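Ribonucleoside triphosphate reductase (PDB 1L1L) catalyses the reduction of ribonucleoside triphosphates to deoxyribonucleoside triphosphates as a monomeric, B12-dependent class II ribonucleotide reductase. Local coordinates at residues E10-V15 / R84-I89; T112-N117 / S453-E458; Q174-D179 / F239-P244; G326-Q331 / V354-A359; P585-C590 / G707-V712. All coordinates share one frame; numbering follows the deposited sequence.

Interaction 1. Residues E10-V15 / R84-I89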
# COMPACT_ATOMS: atom_id res chain seq x y z
N GLU A 10 33.68 8.55 3.53
CA GLU A 10 34.61 7.66 4.22
C GLU A 10 33.85 6.53 4.90
O GLU A 10 34.29 5.38 4.87
CB GLU A 10 35.41 8.44 5.26
CG GLU A 10 36.50 7.63 5.94
CD GLU A 10 37.35 8.46 6.89
OE1 GLU A 10 37.97 9.45 6.44
OE2 GLU A 10 37.40 8.11 8.09
N PHE A 11 32.72 6.86 5.51
CA PHE A 11 31.91 5.86 6.18
C PHE A 11 31.25 4.90 5.18
O PHE A 11 31.24 3.69 5.37
CB PHE A 11 30.83 6.53 7.03
CG PHE A 11 29.82 5.56 7.58
CD1 PHE A 11 30.19 4.63 8.55
CD2 PHE A 11 28.52 5.54 7.09
CE1 PHE A 11 29.28 3.69 9.02
CE2 PHE A 11 27.60 4.60 7.55
CZ PHE A 11 27.98 3.67 8.52
N ILE A 12 30.71 5.46 4.11
CA ILE A 12 30.04 4.65 3.09
C ILE A 12 31.00 3.62 2.51
O ILE A 12 30.70 2.42 2.51
CB ILE A 12 29.50 5.54 1.96
CG1 ILE A 12 28.51 6.55 2.55
CG2 ILE A 12 28.84 4.68 0.89
CD1 ILE A 12 28.18 7.70 1.64
N ASP A 13 32.15 4.08 2.02
CA ASP A 13 33.16 3.18 1.45
C ASP A 13 33.52 2.06 2.42
O ASP A 13 33.80 0.94 2.00
CB ASP A 13 34.43 3.95 1.09
CG ASP A 13 34.23 4.90 -0.06
OD1 ASP A 13 33.61 4.49 -1.07
OD2 ASP A 13 34.72 6.04 0.02
N ARG A 14 33.51 2.36 3.71
CA ARG A 14 33.84 1.37 4.73
C ARG A 14 32.74 0.30 4.82
O ARG A 14 33.02 -0.89 4.93
CB ARG A 14 34.01 2.06 6.09
CG ARG A 14 35.26 1.64 6.87
CD ARG A 14 35.91 2.85 7.55
NE ARG A 14 35.04 3.45 8.56
CZ ARG A 14 34.81 4.76 8.67
NH1 ARG A 14 35.38 5.61 7.82
NH2 ARG A 14 34.00 5.22 9.61
N VAL A 15 31.49 0.75 4.77
CA VAL A 15 30.37 -0.18 4.83
C VAL A 15 30.38 -1.06 3.59
O VAL A 15 30.22 -2.28 3.69
CB VAL A 15 29.03 0.59 4.90
CG1 VAL A 15 27.86 -0.38 4.75
CG2 VAL A 15 28.93 1.32 6.22
N ARG A 84 24.31 3.29 11.71
CA ARG A 84 23.85 1.93 11.98
C ARG A 84 22.70 1.63 11.01
O ARG A 84 22.62 0.56 10.41
CB ARG A 84 23.31 1.81 13.41
CG ARG A 84 24.34 1.65 14.51
CD ARG A 84 23.63 1.56 15.86
NE ARG A 84 23.20 2.88 16.32
CZ ARG A 84 22.32 3.09 17.29
NH1 ARG A 84 21.76 2.06 17.93
NH2 ARG A 84 22.01 4.33 17.65
N LEU A 85 21.82 2.61 10.87
CA LEU A 85 20.67 2.49 9.99
C LEU A 85 21.18 2.18 8.58
O LEU A 85 20.73 1.23 7.95
CB LEU A 85 19.87 3.78 10.02
CG LEU A 85 18.38 3.76 9.66
CD1 LEU A 85 17.66 2.68 10.45
CD2 LEU A 85 17.79 5.14 9.96
N TYR A 86 22.14 2.97 8.10
CA TYR A 86 22.68 2.75 6.77
C TYR A 86 23.23 1.33 6.62
O TYR A 86 22.99 0.67 5.61
CB TYR A 86 23.79 3.76 6.46
CG TYR A 86 24.35 3.63 5.06
CD1 TYR A 86 25.16 2.56 4.70
CD2 TYR A 86 24.02 4.57 4.09
CE1 TYR A 86 25.63 2.42 3.39
CE2 TYR A 86 24.48 4.44 2.78
CZ TYR A 86 25.28 3.37 2.44
OH TYR A 86 25.69 3.23 1.14
N LYS A 87 23.98 0.86 7.62
CA LYS A 87 24.55 -0.48 7.55
C LYS A 87 23.48 -1.57 7.52
O LYS A 87 23.64 -2.59 6.85
CB LYS A 87 25.49 -0.71 8.74
CG LYS A 87 26.13 -2.08 8.76
CD LYS A 87 27.16 -2.23 9.90
CE LYS A 87 27.69 -3.66 9.98
NZ LYS A 87 28.70 -3.86 11.07
N LEU A 88 22.40 -1.34 8.26
CA LEU A 88 21.29 -2.29 8.33
C LEU A 88 20.53 -2.41 7.00
O LEU A 88 20.31 -3.52 6.50
CB LEU A 88 20.31 -1.85 9.42
CG LEU A 88 19.03 -2.68 9.54
CD1 LEU A 88 19.36 -4.12 9.90
CD2 LEU A 88 18.14 -2.05 10.61
N ILE A 89 20.16 -1.27 6.45
CA ILE A 89 19.41 -1.21 5.20
C ILE A 89 20.26 -1.61 4.01
O ILE A 89 19.82 -2.36 3.15
CB ILE A 89 18.83 0.20 4.97
CG1 ILE A 89 17.88 0.55 6.13
CG2 ILE A 89 18.07 0.25 3.64
CD1 ILE A 89 17.44 1.99 6.14
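Phe11, Ile12 and Val15 of helix 9-18 gather round Tyr86 of helix 72-90, a helix-helix packing within the ribonucleotide reductase alpha domain near the N-terminus. The two short segments run in broadly the same direction, crossing at -33° with axes 10.7 Å apart, a spacing filled by the tyrosine ring. The tight part is at Tyr86, buried together with Ile12 and Val15. Its CG lies anti to the backbone N (chi1 -177°), which sends the ring across the gap toward helix 9-18. Val15 CG1 meets the ring at its edge, in the ring plane, 3.8 Å from Tyr86 CE1. Ile12 crosses the tyrosine at about a right angle, and the Phe11 and Tyr86 side chains pass each other in opposite directions, with Phe11 CE2 4.1 Å from Tyr86 CB. Val52 and Lys53 of helix 48-60 close the buried side. The other flank is loose and solvent-facing: Val15 CG1 touches Lys87 only near its backbone, 4.3 Å from Lys87 CA, and the exposed, fully extended lysine chain runs off. Back in the packed part, Tyr86 OH lies 3.5 Å from Ile12 CG2 and is hydrogen-bonded to the carbonyl O of Asp49.

Interaction 2. Residues T112-N117 / S453-E458; sequences TGDSLN and SPYDWE
Tyr455 and Asp456 lie against the two overlapping beta turns (type II, then type I) of 112-117, and the tyrosine traces the seam. At its root, Tyr455 CB is 3.4 Å from Asp114 OD1, and the same oxygen faces CG and approaches Tyr455 CD2 to 3.1 Å. Farther along, the ring passes from the aspartate to Asn117: Tyr455 CE2 is 3.0 Å from Asn117 OD1, which sits at the ring edge, with amide and ring planes 37° apart, and CZ faces the same oxygen. At the tip, Tyr455 OH lies 2.9 Å from Asn117 OD1, a probable hydrogen bond, and also contacts a water held by Asn117 ND2. Two backbone N-H groups tie the segments together: Asp114 N bonds Pro454 O, and Asp456 N bonds the side-chain oxygen Asp114 OD1, met from above the carboxylate plane at 3.0 Å. Asn117 ND2 also bonds the carbonyl O of Cys419, whose disulfide with Cys119 is probably the redox pair of the active site, so this seam lies close to it. The carboxylates of Asp114 and Asp456 come together with OD2 atoms 3.6 Å apart; Lys159 forms salt bridges to both oxygens, and its charge probably offsets their repulsion.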
# COMPACT_ATOMS: atom_id res chain seq x y z
N THR A 112 6.86 18.32 -0.65
CA THR A 112 5.53 17.71 -0.76
C THR A 112 5.08 17.08 0.56
O THR A 112 5.72 16.16 1.06
CB THR A 112 5.51 16.63 -1.87
OG1 THR A 112 5.89 17.21 -3.12
CG2 THR A 112 4.11 16.03 -2.00
N GLY A 113 3.98 17.58 1.12
CA GLY A 113 3.47 17.03 2.36
C GLY A 113 2.88 15.65 2.16
O GLY A 113 2.50 15.30 1.05
N ASP A 114 2.82 14.87 3.24
CA ASP A 114 2.28 13.50 3.20
C ASP A 114 3.12 12.57 2.31
O ASP A 114 2.78 11.39 2.18
CB ASP A 114 0.84 13.48 2.65
CG ASP A 114 -0.10 14.41 3.39
OD1 ASP A 114 0.13 14.74 4.57
OD2 ASP A 114 -1.12 14.80 2.78
N SER A 115 4.19 13.07 1.72
CA SER A 115 5.01 12.27 0.80
C SER A 115 5.68 11.00 1.33
O SER A 115 6.11 10.17 0.53
CB SER A 115 6.06 13.16 0.13
OG SER A 115 6.96 13.73 1.08
N LEU A 116 5.74 10.83 2.65
CA LEU A 116 6.39 9.65 3.23
C LEU A 116 5.45 8.53 3.67
O LEU A 116 5.92 7.48 4.12
CB LEU A 116 7.28 10.06 4.42
CG LEU A 116 8.44 10.99 4.09
CD1 LEU A 116 9.08 11.52 5.38
CD2 LEU A 116 9.47 10.24 3.24
N ASN A 117 4.14 8.74 3.54
CA ASN A 117 3.16 7.73 3.91
C ASN A 117 2.43 7.29 2.64
O ASN A 117 2.02 8.14 1.85
CB ASN A 117 2.17 8.29 4.93
CG ASN A 117 2.87 8.89 6.14
OD1 ASN A 117 3.24 10.06 6.13
ND2 ASN A 117 3.06 8.08 7.18
N SER A 453 6.94 14.43 10.09
CA SER A 453 7.05 15.03 8.76
C SER A 453 5.85 15.96 8.51
O SER A 453 4.90 15.98 9.29
CB SER A 453 7.10 13.93 7.68
OG SER A 453 6.01 13.04 7.81
N PRO A 454 5.90 16.77 7.44
CA PRO A 454 4.81 17.70 7.12
C PRO A 454 3.57 17.00 6.58
O PRO A 454 3.67 16.18 5.66
CB PRO A 454 5.43 18.62 6.07
CG PRO A 454 6.92 18.48 6.27
CD PRO A 454 7.05 17.01 6.54
N TYR A 455 2.40 17.30 7.14
CA TYR A 455 1.14 16.72 6.66
C TYR A 455 0.20 17.83 6.22
O TYR A 455 0.01 18.80 6.95
CB TYR A 455 0.48 15.86 7.75
CG TYR A 455 1.20 14.57 8.04
CD1 TYR A 455 2.13 14.48 9.07
CD2 TYR A 455 0.98 13.43 7.25
CE1 TYR A 455 2.82 13.30 9.34
CE2 TYR A 455 1.68 12.23 7.51
CZ TYR A 455 2.60 12.18 8.56
OH TYR A 455 3.31 11.02 8.83
N ASP A 456 -0.41 17.68 5.05
CA ASP A 456 -1.31 18.70 4.50
C ASP A 456 -2.71 18.82 5.12
O ASP A 456 -3.28 19.91 5.13
CB ASP A 456 -1.48 18.51 2.99
CG ASP A 456 -0.16 18.61 2.23
OD1 ASP A 456 0.73 19.39 2.63
OD2 ASP A 456 -0.02 17.90 1.22
N TRP A 457 -3.27 17.73 5.61
CA TRP A 457 -4.61 17.79 6.18
C TRP A 457 -4.67 17.93 7.68
O TRP A 457 -3.96 17.23 8.42
CB TRP A 457 -5.42 16.56 5.76
CG TRP A 457 -5.59 16.47 4.30
CD1 TRP A 457 -4.69 16.00 3.40
CD2 TRP A 457 -6.72 16.93 3.54
NE1 TRP A 457 -5.18 16.13 2.12
CE2 TRP A 457 -6.43 16.70 2.19
CE3 TRP A 457 -7.94 17.51 3.88
CZ2 TRP A 457 -7.32 17.03 1.16
CZ3 TRP A 457 -8.83 17.84 2.86
CH2 TRP A 457 -8.51 17.60 1.52
N GLU A 458 -5.53 18.84 8.13
CA GLU A 458 -5.67 19.08 9.55
C GLU A 458 -6.01 17.82 10.32
O GLU A 458 -5.40 17.51 11.34
CB GLU A 458 -6.76 20.12 9.82
CG GLU A 458 -6.87 20.47 11.30
CD GLU A 458 -8.02 21.40 11.59
OE1 GLU A 458 -9.19 20.96 11.48
OE2 GLU A 458 -7.75 22.57 11.94
O HOH W 1 2.68 20.22 1.46
O HOH W 2 4.56 11.98 5.08
O HOH W 3 3.14 8.72 9.96

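Interaction 3. Residues Q174-D179 / F239-P244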
# COMPACT_ATOMS: atom_id res chain seq x y z
N GLN A 174 -25.52 10.00 6.41
CA GLN A 174 -25.15 11.36 6.80
C GLN A 174 -25.07 12.30 5.61
O GLN A 174 -25.00 13.52 5.78
CB GLN A 174 -23.80 11.34 7.52
CG GLN A 174 -23.82 10.63 8.86
CD GLN A 174 -22.52 10.82 9.63
OE1 GLN A 174 -22.12 11.95 9.91
NE2 GLN A 174 -21.87 9.72 9.97
N ILE A 175 -25.09 11.74 4.41
CA ILE A 175 -25.03 12.55 3.20
C ILE A 175 -26.45 13.02 2.84
O ILE A 175 -27.35 12.20 2.66
CB ILE A 175 -24.47 11.73 2.01
CG1 ILE A 175 -23.05 11.26 2.35
CG2 ILE A 175 -24.46 12.59 0.75
CD1 ILE A 175 -22.40 10.47 1.23
N PRO A 176 -26.64 14.34 2.72
CA PRO A 176 -27.92 14.98 2.39
C PRO A 176 -28.49 14.62 1.02
O PRO A 176 -27.81 14.05 0.18
CB PRO A 176 -27.60 16.47 2.50
CG PRO A 176 -26.15 16.52 2.09
CD PRO A 176 -25.57 15.35 2.84
N ARG A 177 -29.76 14.96 0.81
CA ARG A 177 -30.40 14.67 -0.46
C ARG A 177 -29.73 15.46 -1.58
O ARG A 177 -29.33 16.60 -1.39
CB ARG A 177 -31.89 15.02 -0.40
CG ARG A 177 -32.19 16.37 0.25
CD ARG A 177 -33.65 16.77 0.06
NE ARG A 177 -34.02 17.93 0.88
CZ ARG A 177 -35.18 18.58 0.80
NH1 ARG A 177 -36.11 18.18 -0.06
NH2 ARG A 177 -35.43 19.61 1.60
N VAL A 178 -29.61 14.84 -2.75
CA VAL A 178 -29.02 15.52 -3.90
C VAL A 178 -30.02 16.58 -4.35
O VAL A 178 -30.96 16.29 -5.09
CB VAL A 178 -28.75 14.54 -5.07
CG1 VAL A 178 -28.08 15.26 -6.22
CG2 VAL A 178 -27.87 13.38 -4.59
N ASP A 179 -29.82 17.82 -3.89
CA ASP A 179 -30.70 18.94 -4.20
C ASP A 179 -30.77 19.44 -5.64
O ASP A 179 -31.85 19.83 -6.09
CB ASP A 179 -30.35 20.12 -3.29
CG ASP A 179 -30.86 19.93 -1.88
OD1 ASP A 179 -30.41 20.68 -0.99
OD2 ASP A 179 -31.72 19.05 -1.67
N PHE A 239 -25.60 20.19 -3.64
CA PHE A 239 -26.23 20.33 -2.33
C PHE A 239 -26.45 21.77 -1.89
O PHE A 239 -25.52 22.58 -1.84
CB PHE A 239 -25.39 19.57 -1.28
CG PHE A 239 -25.08 18.15 -1.68
CD1 PHE A 239 -24.07 17.88 -2.61
CD2 PHE A 239 -25.81 17.09 -1.16
CE1 PHE A 239 -23.81 16.57 -3.02
CE2 PHE A 239 -25.56 15.78 -1.56
CZ PHE A 239 -24.56 15.51 -2.49
N ALA A 240 -27.69 22.08 -1.54
CA ALA A 240 -28.06 23.43 -1.11
C ALA A 240 -27.17 24.02 -0.03
O ALA A 240 -26.89 25.21 -0.05
CB ALA A 240 -29.52 23.43 -0.65
N GLN A 241 -26.74 23.19 0.91
CA GLN A 241 -25.89 23.64 2.02
C GLN A 241 -24.63 24.36 1.55
O GLN A 241 -24.11 25.24 2.24
CB GLN A 241 -25.49 22.45 2.88
CG GLN A 241 -24.57 21.47 2.17
CD GLN A 241 -24.27 20.24 3.01
OE1 GLN A 241 -25.15 19.42 3.24
NE2 GLN A 241 -23.03 20.12 3.47
N THR A 242 -24.14 23.98 0.37
CA THR A 242 -22.94 24.58 -0.19
C THR A 242 -23.23 25.18 -1.56
O THR A 242 -22.36 25.20 -2.44
CB THR A 242 -21.81 23.53 -0.34
OG1 THR A 242 -22.32 22.36 -0.98
CG2 THR A 242 -21.26 23.14 1.02
N ASN A 243 -24.45 25.66 -1.74
CA ASN A 243 -24.88 26.27 -2.99
C ASN A 243 -26.15 27.09 -2.77
O ASN A 243 -27.22 26.78 -3.31
CB ASN A 243 -25.14 25.19 -4.05
CG ASN A 243 -25.45 25.78 -5.41
OD1 ASN A 243 -25.40 27.00 -5.60
ND2 ASN A 243 -25.75 24.92 -6.37
N PRO A 244 -26.05 28.16 -1.97
CA PRO A 244 -27.20 29.03 -1.69
C PRO A 244 -27.88 29.58 -2.95
O PRO A 244 -29.11 29.54 -3.06
CB PRO A 244 -26.60 30.12 -0.80
CG PRO A 244 -25.15 30.16 -1.22
CD PRO A 244 -24.83 28.70 -1.34
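Pro176 and Phe239 meet at about a right angle, and the rest of this loop-to-loop contact is organised round the phenylalanine. Pro176 CG presses on Phe239 CD2 at 3.3 Å, neither squarely over the face nor at the edge. The carbonyl of the same proline does reach the edge: Pro176 O lies in the ring plane, 3.3 Å from Phe239 CE2. Ile175 crosses the ring obliquely, its CG2 4.1 Å from Phe239 CE2. Gln241 also stands across Pro176, with OE1 3.3 Å from Pro176 CG, so this one carbon meets both the amide oxygen and the aromatic ring, from directions roughly at right angles. Away from the phenylalanine, Asp179 aims its carboxylate at the start of the 3-10 turn 240-241. Ala240 N donates to Asp179 OD1 over 3.1 Å, arriving on the anti side of the carboxylate and 18° out of its plane. The contact joins the loop between helix 169-172 and strand 183-187 to the loop between helix 224-236 and strand 249-253, the latter within the insertion domain of B12-dependent ribonucleotide reductases. Val178 of the first loop makes backbone hydrogen bonds with Gly293 and Gly294, in the chain leading to helix 298-313.

Interaction 4. Residues G326-Q331 / V354-A359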
# COMPACT_ATOMS: atom_id res chain seq x y z
N GLY A 326 -17.99 -1.47 3.60
CA GLY A 326 -19.39 -1.15 3.81
C GLY A 326 -20.06 -1.98 4.89
O GLY A 326 -19.39 -2.68 5.64
N SER A 327 -21.40 -1.93 4.95
CA SER A 327 -22.16 -2.68 5.96
C SER A 327 -22.43 -4.11 5.53
O SER A 327 -22.73 -4.36 4.36
CB SER A 327 -23.47 -1.95 6.26
OG SER A 327 -23.25 -0.65 6.77
N ASN A 328 -22.34 -5.05 6.46
CA ASN A 328 -22.54 -6.44 6.09
C ASN A 328 -23.96 -6.80 5.66
O ASN A 328 -24.18 -7.87 5.10
CB ASN A 328 -22.05 -7.37 7.21
CG ASN A 328 -22.88 -7.27 8.47
OD1 ASN A 328 -24.06 -7.64 8.47
ND2 ASN A 328 -22.27 -6.79 9.55
N ASP A 329 -24.91 -5.90 5.89
CA ASP A 329 -26.29 -6.16 5.48
C ASP A 329 -26.66 -5.35 4.23
O ASP A 329 -27.80 -5.40 3.76
CB ASP A 329 -27.27 -5.81 6.61
CG ASP A 329 -27.20 -4.36 7.00
OD1 ASP A 329 -26.96 -3.51 6.12
OD2 ASP A 329 -27.40 -4.06 8.20
N ASP A 330 -25.70 -4.59 3.70
CA ASP A 330 -25.95 -3.80 2.50
C ASP A 330 -25.71 -4.68 1.28
O ASP A 330 -24.62 -4.70 0.70
CB ASP A 330 -25.02 -2.58 2.48
CG ASP A 330 -25.33 -1.63 1.33
OD1 ASP A 330 -25.00 -0.43 1.47
OD2 ASP A 330 -25.89 -2.07 0.30
N GLN A 331 -26.74 -5.40 0.87
CA GLN A 331 -26.60 -6.29 -0.27
C GLN A 331 -26.26 -5.61 -1.59
O GLN A 331 -25.61 -6.23 -2.44
CB GLN A 331 -27.87 -7.13 -0.45
CG GLN A 331 -28.10 -8.13 0.67
CD GLN A 331 -26.84 -8.89 1.05
OE1 GLN A 331 -26.19 -9.51 0.20
NE2 GLN A 331 -26.47 -8.84 2.34
N VAL A 354 -16.67 -5.99 4.13
CA VAL A 354 -17.75 -5.61 5.01
C VAL A 354 -17.30 -5.60 6.47
O VAL A 354 -16.42 -6.37 6.87
CB VAL A 354 -18.97 -6.55 4.86
CG1 VAL A 354 -19.55 -6.43 3.45
CG2 VAL A 354 -18.55 -7.99 5.13
N ALA A 355 -17.89 -4.70 7.24
CA ALA A 355 -17.58 -4.57 8.65
C ALA A 355 -18.41 -5.56 9.45
O ALA A 355 -19.62 -5.70 9.22
CB ALA A 355 -17.88 -3.16 9.12
N VAL A 356 -17.77 -6.25 10.38
CA VAL A 356 -18.47 -7.20 11.23
C VAL A 356 -17.99 -7.06 12.66
O VAL A 356 -17.14 -6.21 12.95
CB VAL A 356 -18.23 -8.67 10.80
CG1 VAL A 356 -18.64 -8.88 9.37
CG2 VAL A 356 -16.75 -9.04 11.00
N ASP A 357 -18.55 -7.86 13.56
CA ASP A 357 -18.13 -7.88 14.95
C ASP A 357 -18.12 -9.35 15.33
O ASP A 357 -18.60 -10.19 14.56
CB ASP A 357 -19.09 -7.10 15.86
CG ASP A 357 -20.52 -7.58 15.76
OD1 ASP A 357 -20.74 -8.81 15.72
OD2 ASP A 357 -21.43 -6.73 15.74
N SER A 358 -17.59 -9.68 16.51
CA SER A 358 -17.50 -11.07 16.94
C SER A 358 -18.86 -11.74 17.11
O SER A 358 -18.96 -12.96 17.02
CB SER A 358 -16.71 -11.16 18.25
OG SER A 358 -15.39 -10.67 18.06
N ALA A 359 -19.89 -10.94 17.34
CA ALA A 359 -21.24 -11.47 17.51
C ALA A 359 -21.82 -11.91 16.17
O ALA A 359 -22.74 -12.73 16.12
CB ALA A 359 -22.13 -10.40 18.13
O HOH W 4 -21.72 -3.81 9.15
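Gly326 and Val354 pair where two parallel neighbouring strands, 322-327 and 350-356, finish side by side in a beta-alpha-beta crossover whose connection contains helices 331-335 and 340-347; the strands are consistent with the enzyme's 10-stranded alpha-beta barrel. The strand bond is Ala355 N to Gly326 O, 3.0 Å long. The same carbonyl receives a CA-H...O contact from Val354, CA to O 3.4 Å. From Ser327 the first chain turns away in a type I turn that ends at Asp330, and a side chain then takes up the pairing. Asn328 holds CG between its backbone N and carbonyl carbon (chi1 67°), which swings the amide over to the other strand. Its ND2 donates to Ala355 O at 2.9 Å and 170°, in the carbonyl plane and only 7° out of the amide's own plane. A water links the backbones, accepting from Asn328 N and donating to Ala355 O at 2.8 Å. Val354 CB packs on Asn328 CA at 3.8 Å, and Val354 is backed by Ile366 of helix 363-373. Past the turn, Asp330 N-caps helix 331-335 through Phe333 N, while Ser327 OG bonds Arg169 N and Asp329 forms a salt bridge to Arg169. Ala355 O is thus gripped by two donors, an amide N-H and a water: the water relays the Asn328 N-H that would continue the ladder, and the in-plane ND2 bond probably sets the rotation of the amide.

Interaction 5. Residues P585-C590 / G707-V712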
# COMPACT_ATOMS: atom_id res chain seq x y z
N PRO A 585 20.61 -6.08 -22.25
CA PRO A 585 21.89 -6.55 -22.78
C PRO A 585 22.78 -7.12 -21.70
O PRO A 585 23.47 -8.11 -21.92
CB PRO A 585 22.48 -5.30 -23.47
CG PRO A 585 21.73 -4.15 -22.89
CD PRO A 585 20.35 -4.68 -22.62
N ALA A 586 22.75 -6.53 -20.51
CA ALA A 586 23.55 -7.03 -19.40
C ALA A 586 23.06 -8.40 -18.94
O ALA A 586 23.87 -9.29 -18.65
CB ALA A 586 23.52 -6.03 -18.24
N LEU A 587 21.74 -8.59 -18.87
CA LEU A 587 21.20 -9.87 -18.44
C LEU A 587 21.53 -10.95 -19.48
O LEU A 587 21.91 -12.07 -19.12
CB LEU A 587 19.67 -9.77 -18.24
CG LEU A 587 19.24 -8.99 -16.99
CD1 LEU A 587 17.76 -8.59 -17.13
CD2 LEU A 587 19.46 -9.81 -15.73
N LYS A 588 21.40 -10.62 -20.76
CA LYS A 588 21.71 -11.58 -21.81
C LYS A 588 23.20 -11.95 -21.74
O LYS A 588 23.58 -13.13 -21.87
CB LYS A 588 21.37 -11.00 -23.18
CG LYS A 588 19.86 -10.79 -23.37
CD LYS A 588 19.45 -10.52 -24.81
CE LYS A 588 17.92 -10.52 -24.94
NZ LYS A 588 17.46 -10.30 -26.35
N ALA A 589 24.05 -10.96 -21.49
CA ALA A 589 25.49 -11.19 -21.41
C ALA A 589 25.87 -12.08 -20.21
O ALA A 589 26.92 -12.71 -20.21
CB ALA A 589 26.22 -9.85 -21.31
N CYS A 590 25.01 -12.13 -19.19
CA CYS A 590 25.30 -12.94 -18.02
C CYS A 590 24.82 -14.40 -18.06
O CYS A 590 25.08 -15.16 -17.12
CB CYS A 590 24.74 -12.27 -16.77
SG CYS A 590 25.54 -10.72 -16.36
N GLY A 707 27.53 -14.84 -14.82
CA GLY A 707 27.88 -13.43 -14.90
C GLY A 707 27.18 -12.63 -13.82
O GLY A 707 26.06 -12.97 -13.43
N ASN A 708 27.85 -11.60 -13.31
CA ASN A 708 27.30 -10.74 -12.27
C ASN A 708 26.65 -9.53 -12.94
O ASN A 708 27.32 -8.57 -13.31
CB ASN A 708 28.41 -10.28 -11.32
CG ASN A 708 27.90 -9.39 -10.21
OD1 ASN A 708 27.36 -8.31 -10.46
ND2 ASN A 708 28.09 -9.83 -8.97
N VAL A 709 25.34 -9.59 -13.09
CA VAL A 709 24.61 -8.53 -13.76
C VAL A 709 24.92 -7.12 -13.28
O VAL A 709 25.06 -6.21 -14.10
CB VAL A 709 23.09 -8.78 -13.70
CG1 VAL A 709 22.59 -8.68 -12.25
CG2 VAL A 709 22.38 -7.79 -14.61
N GLU A 710 25.04 -6.92 -11.97
CA GLU A 710 25.34 -5.58 -11.47
C GLU A 710 26.64 -5.04 -12.06
O GLU A 710 26.69 -3.91 -12.51
CB GLU A 710 25.44 -5.58 -9.94
CG GLU A 710 25.76 -4.19 -9.39
CD GLU A 710 25.76 -4.10 -7.86
OE1 GLU A 710 25.99 -2.98 -7.36
OE2 GLU A 710 25.52 -5.12 -7.18
N GLU A 711 27.69 -5.87 -12.04
CA GLU A 711 29.00 -5.48 -12.57
C GLU A 711 29.01 -5.34 -14.08
O GLU A 711 29.60 -4.41 -14.63
CB GLU A 711 30.05 -6.51 -12.16
CG GLU A 711 30.41 -6.49 -10.68
CD GLU A 711 31.32 -7.65 -10.29
OE1 GLU A 711 32.26 -7.96 -11.05
OE2 GLU A 711 31.09 -8.23 -9.21
N VAL A 712 28.36 -6.27 -14.77
CA VAL A 712 28.32 -6.21 -16.21
C VAL A 712 27.57 -4.97 -16.67
O VAL A 712 27.97 -4.32 -17.64
CB VAL A 712 27.65 -7.48 -16.79
CG1 VAL A 712 27.47 -7.35 -18.29
CG2 VAL A 712 28.50 -8.70 -16.45
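Cys590 and Val712 are at the centre of a mainly apolar packing between the C-terminal end of helix 583-589 and the first turn of helix 709-719. The pairing of Ala586 with Val712 and of Cys590 with Gly707 shows that the chains run in opposite senses. Cys590 SG reaches in between backbone and side chain, 3.5 Å from Val709 N and 3.6 Å from Val712 CG2. Val712 turns its other branch to the alanines: CG1, anti to the backbone N (chi1 174°), lies 4.1 Å from Ala589 CB and 4.1 Å from Ala586 CA. Beside these, Leu587 and Val709 lie side by side and point the same way, with Leu587 CD2 3.7 Å from Val709 CG2; Val29 and Trp28 of helix 27-32 pack against this pair. Polar links across the seam are slight. Gly707 N makes a weak bond to Cys590 O at 3.4 Å. Within the second segment, Asn708 OD1 accepts from Glu711 N over 2.9 Å at 165°, which secures the start of helix 709-719. Here the end of one helix packs against the beginning of another, and the side-chain bond from Asn708 is that of a classic N-cap.

How the interactions relate
Interaction 2 lies nearest the middle of the molecule, its centre about 16 Å from that of the chain, and is the one tied through Asn117 to the Cys119-Cys419 disulfide, probably the redox pair of the active site. The loop it closes along the sequence contains interactions 3 and 4, whose centres are about 28 Å apart with nearest atoms about 11 Å apart. Interaction 1 lies about 11 Å from interaction 5 and about 12 Å from interaction 2, nearest atoms, touching neither. Interactions 3 and 5 are on opposite sides of the chain's centre, about 62 Å apart between centres, and interactions 1 and 4 are likewise opposed at about 49 Å.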